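Local coordinates for protein of unknown function with cystatin-like fold (Xanthomonas campestris pv. campestris, PDB 3G8Z) that is of unknown function but adopts a cystatin-like fold of the SnoaL-like family and may, like SnoaL relatives, bind a small molecule in a pocket between its helices and sheet, at residues K27-A32 against D120-E125; V49-P54 against A67-M72; A89-A94 against A100-F105. All blocks are in the same frame, centred on the assembly; numbering follows the deposited sequence. Where two conformers were deposited one is given.

Contact 1. Residues K27-A32 against D120-E125; sequences KSYITA and DLLRIE. With GOL (glycerol), chain E.
Tyr-29 of helix 22-35 meets Asp-120 and Leu-122 of strand 112-125 where the N-terminal helix packs on the curved sheet of this SnoaL-like, cystatin-like fold, beside a pocket that holds a glycerol. The axes of the two short segments pass 11.2 Å apart at 129°, a gap that the tyrosine ring bridges. With CG anti to the backbone N (chi1 170°), the ring reaches out of the helix to the strand. CD1 of Leu-122 comes at the ring obliquely, 3.8 Å from CD2 of Tyr-29. Asp-120 comes in at the ring edge instead, OD2 lying 4.1 Å from CE2 of Tyr-29, and the carboxylate is turned 57° from the ring plane. No direct hydrogen bond joins helix and strand here; the glycerol does it. Tyr-29 OH donates to glycerol O2 at 2.7 Å, and O2 in turn donates to OD2 of Asp-120 at 2.8 Å. Glycerol O1 gives the same oxygen a second bond, 2.7 Å from OD2, so one carboxylate atom takes two hydroxyls. Ile-30 adds a looser touch, its CD1 4.3 Å from Asp-120 OD2. The glycerol probably came from the crystallisation liquor, but its hydroxyls mark a polar spot beside Tyr-29 and Asp-120, consistent with the ligand pocket of SnoaL relatives. Around this spot, Leu-41 and Ile-44 of helix 38-44 and Ile-129 of strand 128-136 pack on Tyr-29, Ile-30 reaches across to strand 85-95, and Leu-103 of strand 98-109 lies against Asp-120.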
loop_
_atom_site.group_PDB
_atom_site.type_symbol
_atom_site.label_atom_id
_atom_site.label_comp_id
_atom_site.label_asym_id
_atom_site.label_seq_id
_atom_site.Cartn_x
_atom_site.Cartn_y
_atom_site.Cartn_z
ATOM N N LYS A 27 12.733 6.539 -2.663
ATOM C CA LYS A 27 13.494 6.247 -3.878
ATOM C C LYS A 27 14.917 5.866 -3.527
ATOM O O LYS A 27 15.502 4.996 -4.164
ATOM C CB LYS A 27 13.482 7.446 -4.832
ATOM C CG LYS A 27 12.131 7.604 -5.521
ATOM C CD LYS A 27 12.099 8.784 -6.481
ATOM C CE LYS A 27 10.833 8.776 -7.311
ATOM N NZ LYS A 27 10.704 10.089 -8.029
ATOM N N SER A 28 15.476 6.517 -2.513
ATOM C CA SER A 28 16.844 6.212 -2.085
ATOM C C SER A 28 16.913 4.796 -1.533
ATOM O O SER A 28 17.868 4.049 -1.784
ATOM C CB SER A 28 17.304 7.239 -1.036
ATOM O OG SER A 28 18.530 6.850 -0.459
ATOM N N TYR A 29 15.883 4.444 -0.768
ATOM C CA TYR A 29 15.738 3.119 -0.188
ATOM C C TYR A 29 15.675 2.027 -1.264
ATOM O O TYR A 29 16.403 1.024 -1.184
ATOM C CB TYR A 29 14.479 3.092 0.704
ATOM C CG TYR A 29 14.088 1.707 1.186
ATOM C CD1 TYR A 29 14.719 1.140 2.285
ATOM C CD2 TYR A 29 13.103 0.977 0.538
ATOM C CE1 TYR A 29 14.373 -0.118 2.731
ATOM C CE2 TYR A 29 12.753 -0.285 0.971
ATOM C CZ TYR A 29 13.397 -0.816 2.076
ATOM O OH TYR A 29 13.076 -2.075 2.515
ATOM N N ILE A 30 14.796 2.207 -2.254
ATOM C CA ILE A 30 14.663 1.249 -3.348
ATOM C C ILE A 30 15.940 1.169 -4.187
ATOM O O ILE A 30 16.405 0.078 -4.503
ATOM C CB ILE A 30 13.461 1.563 -4.256
ATOM C CG1 ILE A 30 12.146 1.463 -3.465
ATOM C CG2 ILE A 30 13.432 0.620 -5.482
ATOM C CD1 ILE A 30 11.764 0.037 -3.050
ATOM N N THR A 31 16.534 2.298 -4.533
ATOM C CA THR A 31 17.781 2.260 -5.282
ATOM C C THR A 31 18.858 1.471 -4.516
ATOM O O THR A 31 19.631 0.700 -5.102
ATOM C CB THR A 31 18.266 3.664 -5.561
ATOM O OG1 THR A 31 17.321 4.299 -6.424
ATOM C CG2 THR A 31 19.667 3.670 -6.191
ATOM N N ALA A 32 18.896 1.649 -3.205
ATOM C CA ALA A 32 19.934 1.009 -2.400
ATOM C C ALA A 32 19.719 -0.506 -2.329
ATOM O O ALA A 32 20.670 -1.295 -2.450
ATOM C CB ALA A 32 20.003 1.647 -1.010
ATOM N N ASP A 120 5.525 -2.155 -1.295
ATOM C CA ASP A 120 6.213 -1.828 -0.053
ATOM C C ASP A 120 5.581 -0.601 0.512
ATOM O O ASP A 120 5.427 0.388 -0.201
ATOM C CB ASP A 120 7.682 -1.541 -0.271
ATOM C CG ASP A 120 8.483 -2.765 -0.521
ATOM O OD1 ASP A 120 7.883 -3.813 -0.901
ATOM O OD2 ASP A 120 9.732 -2.675 -0.362
ATOM N N LEU A 121 5.187 -0.665 1.779
ATOM C CA LEU A 121 4.688 0.503 2.484
ATOM C C LEU A 121 5.746 0.955 3.483
ATOM O O LEU A 121 6.158 0.179 4.338
ATOM C CB LEU A 121 3.362 0.215 3.209
ATOM C CG LEU A 121 2.048 0.620 2.503
ATOM C CD1 LEU A 121 1.930 2.127 2.396
ATOM C CD2 LEU A 121 1.970 -0.001 1.125
ATOM N N LEU A 122 6.188 2.207 3.362
ATOM C CA LEU A 122 7.198 2.766 4.257
ATOM C C LEU A 122 6.603 3.925 5.013
ATOM O O LEU A 122 5.931 4.777 4.406
ATOM C CB LEU A 122 8.414 3.300 3.480
ATOM C CG LEU A 122 9.065 2.374 2.446
ATOM C CD1 LEU A 122 10.240 3.087 1.764
ATOM C CD2 LEU A 122 9.502 1.076 3.061
ATOM N N ARG A 123 6.856 3.976 6.312
ATOM C CA ARG A 123 6.527 5.144 7.103
ATOM C C ARG A 123 7.823 5.880 7.375
ATOM O O ARG A 123 8.780 5.283 7.816
ATOM C CB ARG A 123 5.865 4.774 8.425
ATOM C CG ARG A 123 5.355 6.005 9.153
ATOM C CD ARG A 123 4.340 5.693 10.257
ATOM N NE ARG A 123 4.797 4.708 11.211
ATOM C CZ ARG A 123 5.440 4.977 12.354
ATOM N NH1 ARG A 123 5.747 6.217 12.710
ATOM N NH2 ARG A 123 5.793 3.986 13.155
ATOM N N ILE A 124 7.859 7.165 7.055
ATOM C CA ILE A 124 9.104 7.924 7.073
ATOM C C ILE A 124 8.923 9.120 7.970
ATOM O O ILE A 124 7.931 9.820 7.875
ATOM C CB ILE A 124 9.494 8.358 5.662
ATOM C CG1 ILE A 124 9.857 7.104 4.852
ATOM C CG2 ILE A 124 10.617 9.408 5.691
ATOM C CD1 ILE A 124 9.691 7.257 3.333
ATOM N N GLU A 125 9.884 9.315 8.859
ATOM C CA GLU A 125 9.852 10.374 9.860
ATOM C C GLU A 125 11.249 10.903 10.036
ATOM O O GLU A 125 12.169 10.126 10.221
ATOM C CB GLU A 125 9.443 9.821 11.222
ATOM C CG GLU A 125 7.970 9.699 11.494
ATOM C CD GLU A 125 7.704 9.465 12.989
ATOM O OE1 GLU A 125 8.545 9.888 13.820
ATOM O OE2 GLU A 125 6.666 8.856 13.333
HETATM C C1 GOL E . 11.243 -5.993 -0.189
HETATM O O1 GOL E . 10.426 -5.208 -1.027
HETATM C C2 GOL E . 12.401 -5.150 0.315
HETATM O O2 GOL E . 11.904 -3.961 0.896
HETATM C C3 GOL E . 13.201 -5.957 1.331
HETATM O O3 GOL E . 14.281 -6.614 0.704
#

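Contact 2. Residues V49-P54 against A67-M72; sequences VIWHQP and AVVGPM
Strand 49-53 and the helical segment 67-72 run with their axes 9.2 Å apart and 48° between their directions, closest at Trp-51 and Val-69, whose CA atoms are 7.4 Å apart. Val-69 sits in the middle of the interface and uses both branches. Its CG2 nestles against CB of Trp-51 at 3.7 Å and also meets CG1 of Val-49 at 3.9 Å, while CG1 approaches the benzene half of the indole obliquely near CE3. The pyrrole half is taken by Met-72, a selenomethionine modelled in two conformers. In the one described here the chain runs extended and then bends at its last torsion (chi3 72°), which lays CE over the ring face, 3.8 Å from the centroid of the five-membered ring, as a CH-pi contact; for the other conformer this is less certain. SE stands farther off and oblique, so the methyl does most of the touching in this Met-aromatic pair. The indole N-H points elsewhere: Trp-51 NE1 donates to OE1 of Gln-53 at 3.0 Å, nearly straight (177°) and in the ring plane, which satisfies the buried nitrogen and ties the ring to its own strand. The helix is kinked at Pro-71, whose N has no hydrogen to give to the turn before. Leu-73 of the same helix and Val-132 of strand 128-136 also touch the Trp-51 side chain, and a glycerol lies nearby: a helix laid over a sheet strand beside a pocket, as in cystatin-like alpha+beta folds.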
loop_
_atom_site.group_PDB
_atom_site.type_symbol
_atom_site.label_atom_id
_atom_site.label_comp_id
_atom_site.label_asym_id
_atom_site.label_seq_id
_atom_site.Cartn_x
_atom_site.Cartn_y
_atom_site.Cartn_z
ATOM N N VAL A 49 13.539 0.526 13.644
ATOM C CA VAL A 49 12.574 0.210 12.586
ATOM C C VAL A 49 11.650 -0.950 12.981
ATOM O O VAL A 49 12.091 -1.966 13.537
ATOM C CB VAL A 49 13.282 -0.148 11.240
ATOM C CG1 VAL A 49 14.132 -1.404 11.400
ATOM C CG2 VAL A 49 12.257 -0.323 10.066
ATOM N N ILE A 50 10.362 -0.785 12.714
ATOM C CA ILE A 50 9.393 -1.867 12.862
ATOM C C ILE A 50 9.130 -2.446 11.482
ATOM O O ILE A 50 8.682 -1.753 10.592
ATOM C CB ILE A 50 8.054 -1.371 13.431
ATOM C CG1 ILE A 50 8.254 -0.697 14.793
ATOM C CG2 ILE A 50 7.079 -2.538 13.548
ATOM C CD1 ILE A 50 7.053 0.156 15.236
ATOM N N TRP A 51 9.440 -3.721 11.304
ATOM C CA TRP A 51 9.411 -4.337 9.977
ATOM C C TRP A 51 8.395 -5.485 9.936
ATOM O O TRP A 51 8.571 -6.493 10.632
ATOM C CB TRP A 51 10.812 -4.859 9.680
ATOM C CG TRP A 51 10.994 -5.432 8.341
ATOM C CD1 TRP A 51 10.508 -6.621 7.886
ATOM C CD2 TRP A 51 11.733 -4.859 7.264
ATOM N NE1 TRP A 51 10.890 -6.823 6.579
ATOM C CE2 TRP A 51 11.647 -5.754 6.175
ATOM C CE3 TRP A 51 12.471 -3.685 7.115
ATOM C CZ2 TRP A 51 12.286 -5.509 4.958
ATOM C CZ3 TRP A 51 13.102 -3.452 5.902
ATOM C CH2 TRP A 51 13.000 -4.350 4.845
ATOM N N HIS A 52 7.322 -5.321 9.161
ATOM C CA HIS A 52 6.264 -6.346 9.074
ATOM C C HIS A 52 6.413 -7.182 7.797
ATOM O O HIS A 52 6.193 -6.691 6.685
ATOM C CB HIS A 52 4.862 -5.729 9.079
ATOM C CG HIS A 52 4.623 -4.727 10.167
ATOM N ND1 HIS A 52 4.307 -5.091 11.456
ATOM C CD2 HIS A 52 4.581 -3.377 10.137
ATOM C CE1 HIS A 52 4.120 -4.004 12.187
ATOM N NE2 HIS A 52 4.249 -2.947 11.400
ATOM N N GLN A 53 6.791 -8.439 7.955
ATOM C CA GLN A 53 6.985 -9.326 6.830
ATOM C C GLN A 53 5.830 -10.315 6.813
ATOM O O GLN A 53 5.635 -11.071 7.780
ATOM C CB GLN A 53 8.322 -10.050 6.995
ATOM C CG GLN A 53 8.741 -10.919 5.806
ATOM C CD GLN A 53 9.449 -10.158 4.691
ATOM O OE1 GLN A 53 10.264 -9.267 4.941
ATOM N NE2 GLN A 53 9.142 -10.516 3.454
ATOM N N PRO A 54 5.053 -10.319 5.727
ATOM C CA PRO A 54 3.867 -11.136 5.632
ATOM C C PRO A 54 4.160 -12.611 5.439
ATOM O O PRO A 54 5.298 -13.009 5.195
ATOM C CB PRO A 54 3.176 -10.579 4.389
ATOM C CG PRO A 54 4.263 -10.102 3.558
ATOM C CD PRO A 54 5.279 -9.550 4.496
ATOM N N ALA A 67 19.077 -4.205 14.841
ATOM C CA ALA A 67 19.858 -5.299 15.426
ATOM C C ALA A 67 19.318 -6.631 14.955
ATOM O O ALA A 67 20.070 -7.591 14.810
ATOM C CB ALA A 67 19.869 -5.229 16.963
ATOM N N VAL A 68 18.013 -6.668 14.695
ATOM C CA VAL A 68 17.321 -7.868 14.224
ATOM C C VAL A 68 17.132 -7.839 12.713
ATOM O O VAL A 68 17.402 -8.829 12.010
ATOM C CB VAL A 68 15.920 -7.988 14.894
ATOM C CG1 VAL A 68 15.036 -8.977 14.144
ATOM C CG2 VAL A 68 16.079 -8.359 16.393
ATOM N N VAL A 69 16.662 -6.705 12.213
ATOM C CA VAL A 69 16.383 -6.581 10.791
ATOM C C VAL A 69 17.632 -6.695 9.917
ATOM O O VAL A 69 17.570 -7.313 8.868
ATOM C CB VAL A 69 15.647 -5.266 10.449
ATOM C CG1 VAL A 69 15.595 -5.051 8.922
ATOM C CG2 VAL A 69 14.247 -5.280 11.024
ATOM N N GLY A 70 18.747 -6.094 10.316
ATOM C CA GLY A 70 19.957 -6.177 9.497
ATOM C C GLY A 70 20.379 -7.625 9.257
ATOM O O GLY A 70 20.499 -8.078 8.123
ATOM N N PRO A 71 20.588 -8.375 10.326
ATOM C CA PRO A 71 20.921 -9.785 10.178
ATOM C C PRO A 71 19.878 -10.598 9.412
ATOM O O PRO A 71 20.242 -11.516 8.677
ATOM C CB PRO A 71 21.050 -10.256 11.637
ATOM C CG PRO A 71 21.382 -9.042 12.375
ATOM C CD PRO A 71 20.607 -7.963 11.740
HETATM N N MSE A 72 18.608 -10.258 9.560
HETATM C CA MSE A 72 17.569 -10.957 8.836
HETATM C C MSE A 72 17.659 -10.714 7.329
HETATM O O MSE A 72 17.414 -11.632 6.543
HETATM C CB MSE A 72 16.206 -10.512 9.340
HETATM C CG MSE A 72 15.064 -11.271 8.735
HETATM SE SE MSE A 72 13.462 -10.371 9.244
HETATM C CE MSE A 72 13.561 -8.704 8.111
#

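Contact 3. Residues A89-A94 against A100-F105; sequences ADDYMA and AITLEF
Ala-89 faces Leu-103 as a non-hydrogen-bonded antiparallel pair, its CA against the leucine CB at 4.1 Å, and its methyl also brushes CG2 of Ile-101. Next along, Asp-90 donates its backbone N to O of Thr-102 at 2.7 Å; its carboxylate turns to Arg-88, with which it forms a salt bridge. Asp-91 N then bonds to the side chain of Thr-102, OG1 at 3.0 Å, while Asp-91 O accepts from Thr-102 N, also at 3.0 Å. Two aspartates thus stand opposite one threonine: a beta bulge in the hairpin of strands 85-95 and 98-109, shifting the register by one residue. OG1 of Thr-102 reaches Asp-91 because it sits between its own backbone N and carbonyl carbon (chi1 48°). A water bridges the same pair, donating to Asp-91 OD2 at 2.6 Å and lying 2.7 Å from Thr-102 OG1. Past the bulge, Tyr-92 pairs with Ile-101, and the isoleucine CG2 lies over one face of the phenol ring, 4.0 Å from its centroid, as a CH-pi contact offset toward the rim; CG1 packs on CD2. Ala-26 and Ile-23 of helix 22-35 also touch the Tyr-92 side chain. Met-93, a selenomethionine, makes a hydrogen-bonded pair with Ala-100, with Met-93 N bonded to Ala-100 O and Ala-100 N to Met-93 O. On their face of the sheet, Ser-136 and Phe-135 of the second subunit pack against Met-93 and Ala-100 respectively.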
loop_
_atom_site.group_PDB
_atom_site.type_symbol
_atom_site.label_atom_id
_atom_site.label_comp_id
_atom_site.label_asym_id
_atom_site.label_seq_id
_atom_site.Cartn_x
_atom_site.Cartn_y
_atom_site.Cartn_z
ATOM N N ALA A 89 10.487 -1.069 -10.067
ATOM C CA ALA A 89 9.686 -0.203 -9.236
ATOM C C ALA A 89 8.799 0.614 -10.158
ATOM O O ALA A 89 9.272 1.196 -11.126
ATOM C CB ALA A 89 10.554 0.723 -8.390
ATOM N N ASP A 90 7.513 0.655 -9.849
ATOM C CA ASP A 90 6.562 1.333 -10.701
ATOM C C ASP A 90 6.266 2.727 -10.174
ATOM O O ASP A 90 6.852 3.696 -10.655
ATOM C CB ASP A 90 5.304 0.505 -10.839
ATOM C CG ASP A 90 5.576 -0.834 -11.492
ATOM O OD1 ASP A 90 6.240 -0.863 -12.544
ATOM O OD2 ASP A 90 5.147 -1.854 -10.937
ATOM N N ASP A 91 5.392 2.845 -9.188
ATOM C CA ASP A 91 4.987 4.155 -8.695
ATOM C C ASP A 91 5.346 4.344 -7.227
ATOM O O ASP A 91 5.262 3.411 -6.442
ATOM C CB ASP A 91 3.473 4.335 -8.862
ATOM C CG ASP A 91 3.055 4.472 -10.314
ATOM O OD1 ASP A 91 3.619 5.339 -11.013
ATOM O OD2 ASP A 91 2.159 3.727 -10.759
ATOM N N TYR A 92 5.733 5.570 -6.874
ATOM C CA TYR A 92 5.897 5.997 -5.488
ATOM C C TYR A 92 4.776 6.957 -5.157
ATOM O O TYR A 92 4.622 7.979 -5.828
ATOM C CB TYR A 92 7.215 6.740 -5.294
ATOM C CG TYR A 92 8.430 5.895 -5.587
ATOM C CD1 TYR A 92 8.841 5.653 -6.889
ATOM C CD2 TYR A 92 9.185 5.369 -4.553
ATOM C CE1 TYR A 92 9.962 4.869 -7.145
ATOM C CE2 TYR A 92 10.286 4.618 -4.794
ATOM C CZ TYR A 92 10.669 4.355 -6.088
ATOM O OH TYR A 92 11.799 3.601 -6.283
HETATM N N MSE A 93 4.017 6.658 -4.114
HETATM C CA MSE A 93 2.846 7.448 -3.766
HETATM C C MSE A 93 2.851 7.818 -2.302
HETATM O O MSE A 93 3.131 6.966 -1.451
HETATM C CB MSE A 93 1.610 6.611 -4.070
HETATM C CG MSE A 93 1.588 6.076 -5.489
HETATM SE SE MSE A 93 -0.008 5.072 -5.773
HETATM C CE MSE A 93 0.453 4.081 -7.412
ATOM N N ALA A 94 2.548 9.079 -1.993
ATOM C CA ALA A 94 2.606 9.534 -0.610
ATOM C C ALA A 94 1.246 9.752 0.000
ATOM O O ALA A 94 0.345 10.300 -0.630
ATOM C CB ALA A 94 3.421 10.844 -0.500
ATOM N N ALA A 100 3.676 4.431 -0.469
ATOM C CA ALA A 100 3.499 3.117 -1.103
ATOM C C ALA A 100 4.291 3.066 -2.378
ATOM O O ALA A 100 4.265 4.005 -3.199
ATOM C CB ALA A 100 2.045 2.804 -1.391
ATOM N N ILE A 101 5.040 1.978 -2.520
ATOM C CA ILE A 101 5.787 1.729 -3.727
ATOM C C ILE A 101 5.256 0.456 -4.333
ATOM O O ILE A 101 5.358 -0.600 -3.723
ATOM C CB ILE A 101 7.293 1.563 -3.463
ATOM C CG1 ILE A 101 7.781 2.698 -2.545
ATOM C CG2 ILE A 101 8.049 1.528 -4.820
ATOM C CD1 ILE A 101 8.782 2.295 -1.494
ATOM N N THR A 102 4.704 0.561 -5.543
ATOM C CA THR A 102 4.257 -0.576 -6.295
ATOM C C THR A 102 5.456 -1.077 -7.071
ATOM O O THR A 102 6.243 -0.282 -7.597
ATOM C CB THR A 102 3.094 -0.226 -7.270
ATOM O OG1 THR A 102 3.433 0.954 -8.001
ATOM C CG2 THR A 102 1.819 0.032 -6.484
ATOM N N LEU A 103 5.590 -2.391 -7.146
ATOM C CA LEU A 103 6.796 -2.972 -7.664
ATOM C C LEU A 103 6.615 -4.406 -8.087
ATOM O O LEU A 103 5.532 -5.005 -7.947
ATOM C CB LEU A 103 7.929 -2.824 -6.639
ATOM C CG LEU A 103 7.647 -3.267 -5.217
ATOM C CD1 LEU A 103 7.659 -4.799 -5.173
ATOM C CD2 LEU A 103 8.644 -2.627 -4.218
ATOM N N GLU A 104 7.674 -4.926 -8.683
ATOM C CA GLU A 104 7.779 -6.326 -9.015
ATOM C C GLU A 104 8.989 -6.888 -8.304
ATOM O O GLU A 104 10.056 -6.260 -8.266
ATOM C CB GLU A 104 7.966 -6.515 -10.520
ATOM C CG GLU A 104 7.970 -7.974 -10.938
ATOM C CD GLU A 104 8.520 -8.196 -12.325
ATOM O OE1 GLU A 104 9.708 -7.838 -12.581
ATOM O OE2 GLU A 104 7.758 -8.752 -13.150
ATOM N N PHE A 105 8.847 -8.070 -7.723
ATOM C CA PHE A 105 10.032 -8.707 -7.221
ATOM C C PHE A 105 10.196 -10.094 -7.793
ATOM O O PHE A 105 9.244 -10.688 -8.308
ATOM C CB PHE A 105 10.109 -8.637 -5.698
ATOM C CG PHE A 105 9.002 -9.306 -5.002
ATOM C CD1 PHE A 105 9.090 -10.638 -4.678
ATOM C CD2 PHE A 105 7.869 -8.590 -4.626
ATOM C CE1 PHE A 105 8.049 -11.283 -4.000
ATOM C CE2 PHE A 105 6.825 -9.212 -3.967
ATOM C CZ PHE A 105 6.905 -10.570 -3.651
HETATM O O HOH W 1 1.352 1.542 -9.627
#

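In the fold
From the N terminus, helix 22-35 supplies the first half of contact 1, whose loop closes only when the chain reaches strand 112-125. Inside that long loop lie the other two in series: contact 2 closes early, joining strand 49-53 to helix 66-79, past strand 61-64, and contact 3 then closes the hairpin 85-95/98-109. All three reach one mixed sheet. Contact 1 touches both neighbours: Tyr-29 OH packs 3.3 Å from CH2 of Trp-51, and on the other flank Asp-120 O probably accepts a hydrogen bond from Ile-101 N as adjacent strands meet. Contacts 2 and 3 do not touch, their nearest atoms about 7 Å apart, on opposite sides of the chain's centre.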